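Local coordinates for enoyl-CoA hydratase/isomerase family protein (PDB 3OT6) that probably catalyses the hydration or isomerisation of an acyl-CoA thioester through a crotonase-like fold, at residues 201-204 with 205-209; 211-214 with 215-218. All coordinates share one frame; numbering follows the deposited sequence.

Contact 1 (201-204 with 205-209)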
ATOM      1  N   ASN A 201     -18.745  12.761   5.399  1.00 30.78           N
ATOM      2  CA  ASN A 201     -18.994  13.546   4.251  1.00 29.61           C
ATOM      3  C   ASN A 201     -17.781  13.483   3.301  1.00 29.49           C
ATOM      4  O   ASN A 201     -16.658  13.858   3.654  1.00 27.93           O
ATOM      5  CB  ASN A 201     -19.353  14.976   4.715  1.00 29.70           C
ATOM      6  CG  ASN A 201     -19.551  15.905   3.562  1.00 28.80           C
ATOM      7  OD1 ASN A 201     -18.593  16.433   2.992  1.00 30.53           O
ATOM      8  ND2 ASN A 201     -20.780  16.035   3.139  1.00 27.30           N
HETATM    9  N   MSE A 202     -18.024  12.986   2.093  1.00 30.35           N
HETATM   10  CA  MSE A 202     -16.979  12.596   1.167  1.00 30.54           C
HETATM   11  C   MSE A 202     -16.224  13.834   0.723  1.00 30.78           C
HETATM   12  O   MSE A 202     -14.989  13.816   0.518  1.00 30.71           O
HETATM   13  CB  MSE A 202     -17.591  11.865  -0.042  1.00 30.67           C
HETATM   14  CG  MSE A 202     -17.988  10.388   0.276  1.00 33.59           C
HETATM   15 SE   MSE A 202     -16.587   9.413   1.350  1.00 36.54          SE
HETATM   16  CE  MSE A 202     -17.714   8.294   2.477  1.00 34.19           C
ATOM     17  N   ASN A 203     -16.963  14.923   0.550  1.00 29.68           N
ATOM     18  CA  ASN A 203     -16.326  16.148   0.085  1.00 28.85           C
ATOM     19  C   ASN A 203     -15.392  16.724   1.153  1.00 27.17           C
ATOM     20  O   ASN A 203     -14.243  17.030   0.866  1.00 27.49           O
ATOM     21  CB  ASN A 203     -17.357  17.185  -0.318  1.00 29.58           C
ATOM     22  CG  ASN A 203     -16.705  18.474  -0.710  1.00 33.46           C
ATOM     23  OD1 ASN A 203     -16.175  18.572  -1.818  1.00 39.27           O
ATOM     24  ND2 ASN A 203     -16.699  19.480   0.211  1.00 33.22           N
ATOM     25  N   ALA A 204     -15.881  16.835   2.387  1.00 23.70           N
ATOM     26  CA  ALA A 204     -15.034  17.188   3.510  1.00 22.32           C
ATOM     27  C   ALA A 204     -13.851  16.210   3.708  1.00 22.03           C
ATOM     28  O   ALA A 204     -12.759  16.639   4.070  1.00 21.82           O
ATOM     29  CB  ALA A 204     -15.870  17.343   4.821  1.00 21.30           C
ATOM     30  N   HIS A 205     -14.060  14.912   3.460  1.00 21.72           N
ATOM     31  CA  HIS A 205     -12.994  13.932   3.524  1.00 21.14           C
ATOM     32  C   HIS A 205     -11.894  14.251   2.500  1.00 22.30           C
ATOM     33  O   HIS A 205     -10.709  14.311   2.883  1.00 24.07           O
ATOM     34  CB  HIS A 205     -13.575  12.571   3.279  1.00 20.80           C
ATOM     35  CG  HIS A 205     -12.572  11.480   3.222  1.00 20.91           C
ATOM     36  ND1 HIS A 205     -12.045  10.891   4.363  1.00 22.09           N
ATOM     37  CD2 HIS A 205     -12.044  10.813   2.166  1.00 18.71           C
ATOM     38  CE1 HIS A 205     -11.226   9.916   4.003  1.00 19.38           C
ATOM     39  NE2 HIS A 205     -11.211   9.843   2.681  1.00 17.16           N
ATOM     40  N   LYS A 206     -12.273  14.489   1.238  1.00 20.64           N
ATOM     41  CA  LYS A 206     -11.347  14.752   0.182  1.00 20.52           C
ATOM     42  C   LYS A 206     -10.537  16.005   0.512  1.00 21.54           C
ATOM     43  O   LYS A 206      -9.318  15.955   0.494  1.00 22.27           O
ATOM     44  CB  LYS A 206     -12.108  14.926  -1.148  1.00 19.87           C
ATOM     45  CG  LYS A 206     -11.231  15.359  -2.315  1.00 23.96           C
ATOM     46  CD  LYS A 206     -11.996  15.577  -3.656  1.00 32.22           C
ATOM     47  CE  LYS A 206     -13.202  16.514  -3.418  1.00 40.07           C
ATOM     48  NZ  LYS A 206     -13.942  16.966  -4.645  1.00 42.28           N
ATOM     49  N   LYS A 207     -11.206  17.129   0.797  1.00 22.41           N
ATOM     50  CA  LYS A 207     -10.533  18.378   1.049  1.00 23.66           C
ATOM     51  C   LYS A 207      -9.620  18.240   2.278  1.00 24.12           C
ATOM     52  O   LYS A 207      -8.465  18.693   2.219  1.00 24.36           O
ATOM     53  CB  LYS A 207     -11.547  19.513   1.318  1.00 25.10           C
ATOM     54  CG  LYS A 207     -12.603  19.880   0.218  1.00 29.64           C
ATOM     55  CD  LYS A 207     -11.956  20.200  -1.123  1.00 41.43           C
ATOM     56  CE  LYS A 207     -12.989  20.145  -2.300  1.00 46.41           C
ATOM     57  NZ  LYS A 207     -12.324  20.358  -3.658  1.00 47.98           N
ATOM     58  N   THR A 208     -10.110  17.638   3.387  1.00 23.26           N
ATOM     59  CA  THR A 208      -9.282  17.479   4.586  1.00 22.95           C
ATOM     60  C   THR A 208      -8.032  16.583   4.288  1.00 23.90           C
ATOM     61  O   THR A 208      -6.914  16.892   4.709  1.00 23.90           O
ATOM     62  CB  THR A 208     -10.099  16.945   5.775  1.00 23.11           C
ATOM     63  OG1 THR A 208     -11.175  17.856   6.043  1.00 22.76           O
ATOM     64  CG2 THR A 208      -9.253  16.762   7.113  1.00 18.45           C
ATOM     65  N   LYS A 209      -8.216  15.519   3.521  1.00 22.89           N
ATOM     66  CA  LYS A 209      -7.112  14.659   3.148  1.00 22.80           C
ATOM     67  C   LYS A 209      -6.025  15.420   2.371  1.00 23.37           C
ATOM     68  O   LYS A 209      -4.810  15.371   2.724  1.00 22.99           O
ATOM     69  CB  LYS A 209      -7.658  13.487   2.343  1.00 22.76           C
ATOM     70  CG  LYS A 209      -6.647  12.563   1.805  1.00 22.36           C
ATOM     71  CD  LYS A 209      -7.234  11.417   0.938  1.00 21.31           C
ATOM     72  CE  LYS A 209      -8.361  10.681   1.633  1.00 21.96           C
ATOM     73  NZ  LYS A 209      -8.545   9.409   0.977  1.00 22.65           N
TER
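The H205 imidazole and the chain of M202, a selenomethionine, lie beside each other at the start of helix 202-230. SE of M202 is 5.3 Å from the centroid of the H205 ring and 34° off the ring normal, an oblique selenium-aromatic approach rather than a clean stack. The M202 and H205 side chains both also rest on P96 of a neighbouring loop. At the imidazole's outer nitrogen, NE2 of H205 accepts a weak bond of 3.2 Å from NZ of K209, one turn on; the firmer partners of that ammonium are D117, in a salt bridge, and the carbonyl of H93.

The N203 amide belongs to the exposed flank. Its OD1 is 3.6 Å from CE of K207, while NZ of K206 stays 3.9 Å from the same OD1, a loose polar approach. CG of K207 takes the position next to its own backbone N (chi1 -60°), which sets it beside O of N203; a bend at chi2 then turns the chain toward OD1.

T208 grips the turn twice. Its N and OG1 reach A204 O from opposite faces of the carbonyl plane, at 2.9 and 2.8 Å respectively. The hydroxyl arrives there because OG1 stands next to the backbone N, opposite the carbonyl carbon.

At the N-terminal end of the helix, OD1 of N201 accepts from A204 N at 2.8 Å with an N-H...O angle of 174°, the donor lying in the carbonyl plane of the amide. O of N201 meanwhile takes the first helical bond, from H205 N, also at 2.8 Å. An asparagine whose side chain satisfies a first-turn NH in this way is an N-cap, and here it starts the long C-terminal helix of this crotonase-family chain.

Contact 2 (211-214 with 215-218)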
ATOM      1  N   LYS A 211      -5.532  18.606   2.481  1.00 21.49           N
ATOM      2  CA  LYS A 211      -5.022  19.705   3.307  1.00 22.75           C
ATOM      3  C   LYS A 211      -4.057  19.102   4.334  1.00 23.46           C
ATOM      4  O   LYS A 211      -2.932  19.559   4.506  1.00 24.15           O
ATOM      5  CB  LYS A 211      -6.177  20.451   4.024  1.00 22.20           C
ATOM      6  CG  LYS A 211      -5.992  21.871   4.441  1.00 19.77           C
ATOM      7  CD  LYS A 211      -7.386  22.441   4.919  1.00 23.07           C
ATOM      8  CE  LYS A 211      -7.300  23.839   5.604  1.00 22.37           C
ATOM      9  NZ  LYS A 211      -8.640  24.419   6.199  1.00 20.00           N
ATOM     10  N   VAL A 212      -4.486  18.044   5.001  1.00 23.22           N
ATOM     11  CA  VAL A 212      -3.645  17.445   6.014  1.00 22.27           C
ATOM     12  C   VAL A 212      -2.356  16.967   5.366  1.00 23.10           C
ATOM     13  O   VAL A 212      -1.274  17.170   5.941  1.00 25.31           O
ATOM     14  CB  VAL A 212      -4.372  16.298   6.706  1.00 21.99           C
ATOM     15  CG1 VAL A 212      -3.409  15.322   7.371  1.00 18.85           C
ATOM     16  CG2 VAL A 212      -5.420  16.872   7.671  1.00 20.79           C
ATOM     17  N   ARG A 213      -2.477  16.351   4.191  1.00 22.24           N
ATOM     18  CA  ARG A 213      -1.422  15.566   3.584  1.00 21.30           C
ATOM     19  C   ARG A 213      -0.530  16.339   2.648  1.00 21.52           C
ATOM     20  O   ARG A 213       0.403  15.768   2.093  1.00 22.33           O
ATOM     21  CB  ARG A 213      -2.001  14.353   2.878  1.00 20.42           C
ATOM     22  CG  ARG A 213      -2.363  13.215   3.866  1.00 20.76           C
ATOM     23  CD  ARG A 213      -2.674  11.928   3.141  1.00 18.26           C
ATOM     24  NE  ARG A 213      -3.063  10.866   4.050  1.00 19.64           N
ATOM     25  CZ  ARG A 213      -3.955   9.918   3.752  1.00 17.01           C
ATOM     26  NH1 ARG A 213      -4.559   9.911   2.591  1.00 16.24           N
ATOM     27  NH2 ARG A 213      -4.270   9.003   4.618  1.00 12.81           N
ATOM     28  N   LYS A 214      -0.756  17.642   2.527  1.00 22.36           N
ATOM     29  CA  LYS A 214      -0.038  18.479   1.561  1.00 22.84           C
ATOM     30  C   LYS A 214       1.449  18.349   1.682  1.00 22.83           C
ATOM     31  O   LYS A 214       2.097  18.081   0.681  1.00 24.22           O
ATOM     32  CB  LYS A 214      -0.428  19.965   1.654  1.00 22.65           C
ATOM     33  CG  LYS A 214       0.434  20.803   0.702  1.00 26.97           C
ATOM     34  CD  LYS A 214       0.012  22.297   0.585  1.00 38.40           C
ATOM     35  CE  LYS A 214       1.053  23.133  -0.273  1.00 40.85           C
ATOM     36  NZ  LYS A 214       1.350  22.366  -1.553  1.00 42.46           N
ATOM     37  N   GLY A 215       1.993  18.546   2.887  1.00 23.21           N
ATOM     38  CA  GLY A 215       3.407  18.292   3.194  1.00 23.79           C
ATOM     39  C   GLY A 215       3.891  16.931   2.685  1.00 25.05           C
ATOM     40  O   GLY A 215       4.924  16.856   1.981  1.00 26.35           O
ATOM     41  N   LEU A 216       3.119  15.870   2.947  1.00 24.22           N
ATOM     42  CA  LEU A 216       3.537  14.546   2.614  1.00 23.85           C
ATOM     43  C   LEU A 216       3.520  14.435   1.102  1.00 25.11           C
ATOM     44  O   LEU A 216       4.490  13.901   0.494  1.00 25.83           O
ATOM     45  CB  LEU A 216       2.643  13.512   3.274  1.00 23.75           C
ATOM     46  CG  LEU A 216       2.747  12.024   2.863  1.00 23.10           C
ATOM     47  CD1 LEU A 216       4.144  11.428   3.159  1.00 20.64           C
ATOM     48  CD2 LEU A 216       1.675  11.174   3.527  1.00 17.93           C
ATOM     49  N   LEU A 217       2.466  14.965   0.485  1.00 24.30           N
ATOM     50  CA  LEU A 217       2.317  14.885  -0.989  1.00 23.87           C
ATOM     51  C   LEU A 217       3.420  15.671  -1.712  1.00 23.48           C
ATOM     52  O   LEU A 217       4.006  15.184  -2.631  1.00 23.43           O
ATOM     53  CB  LEU A 217       0.921  15.347  -1.425  1.00 21.96           C
ATOM     54  CG  LEU A 217      -0.277  14.373  -1.525  1.00 25.48           C
ATOM     55  CD1 LEU A 217      -0.075  12.906  -1.084  1.00 22.16           C
ATOM     56  CD2 LEU A 217      -1.603  14.921  -1.000  1.00 16.48           C
ATOM     57  N   ASP A 218       3.741  16.880  -1.284  1.00 24.06           N
ATOM     58  CA  ASP A 218       4.841  17.588  -1.933  1.00 25.20           C
ATOM     59  C   ASP A 218       6.154  16.860  -1.764  1.00 25.04           C
ATOM     60  O   ASP A 218       6.887  16.721  -2.725  1.00 26.77           O
ATOM     61  CB  ASP A 218       4.936  19.052  -1.447  1.00 25.00           C
ATOM     62  CG  ASP A 218       3.675  19.844  -1.795  1.00 29.45           C
ATOM     63  OD1 ASP A 218       2.889  19.375  -2.710  1.00 32.62           O
ATOM     64  OD2 ASP A 218       3.466  20.905  -1.151  1.00 29.88           O
TER
HETATM   65  O   HOH W   1       1.514  15.985   5.430  1.00 20.78           O
HETATM   66  O   HOH W   2       1.009  19.138   5.480  1.00 35.23           O
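L217 folds back against R213 on the packed side of this turn: its CD2 lies 3.9 Å from CB of R213, and its N donates to O of R213 at 2.7 Å, nearly along the carbonyl axis. L216 N also approaches that oxygen, but its N-H...O angle of only 117° makes this a weak second bond. L217 and L216 both touch L91 of helix 73-91. The R213 chain runs extended to its guanidinium, whose NH1 binds O of L91 and whose NH2 forms a salt bridge with D117.

The other side is wet. Here G215 N and L216 N miss their regular i-4 bonds, to K211 O and V212 O respectively, and two waters step in. Water 2 accepts from G215 N at 2.8 Å and donates to O of V212, while water 1 joins L216 N, at 3.0 Å, to the same carbonyl.

On another exposed flank, K214 runs straight to CE and bends only at its last torsion (chi4 48°). NZ of K214 lies 2.6 Å from OD2 of D218 and meets its syn lone pair. Between the same two residues, D218 N donates to K214 O with an angle of 171°. The chemistry implies a hydrated kink: water bridges the L216-V212 gap and gives the G215 amide a partner, while the R213-L217 and K214-D218 backbone bonds continue the helix, probably aided by the ion pair.

Contacts 1 and 2 succeed one another on helix 202-230, with centres about 14 Å apart, and turn 207-209 passes directly into 211-213, V212 N lying 2.7 Å from T208 O. Contact 1 holds the capped beginning of the helix, about 20 Å from the centre of the chain; contact 2 holds the kinked region, about 17 Å from it and on the same side. D117, just before strand 118-122, is what they share: K209 of contact 1 pairs with its OD2 and R213 of contact 2 with its OD1. Two basic residues one helical turn apart thus meet one carboxylate, probably tying this face of the helix to the sheet. Neither contact includes a ligand.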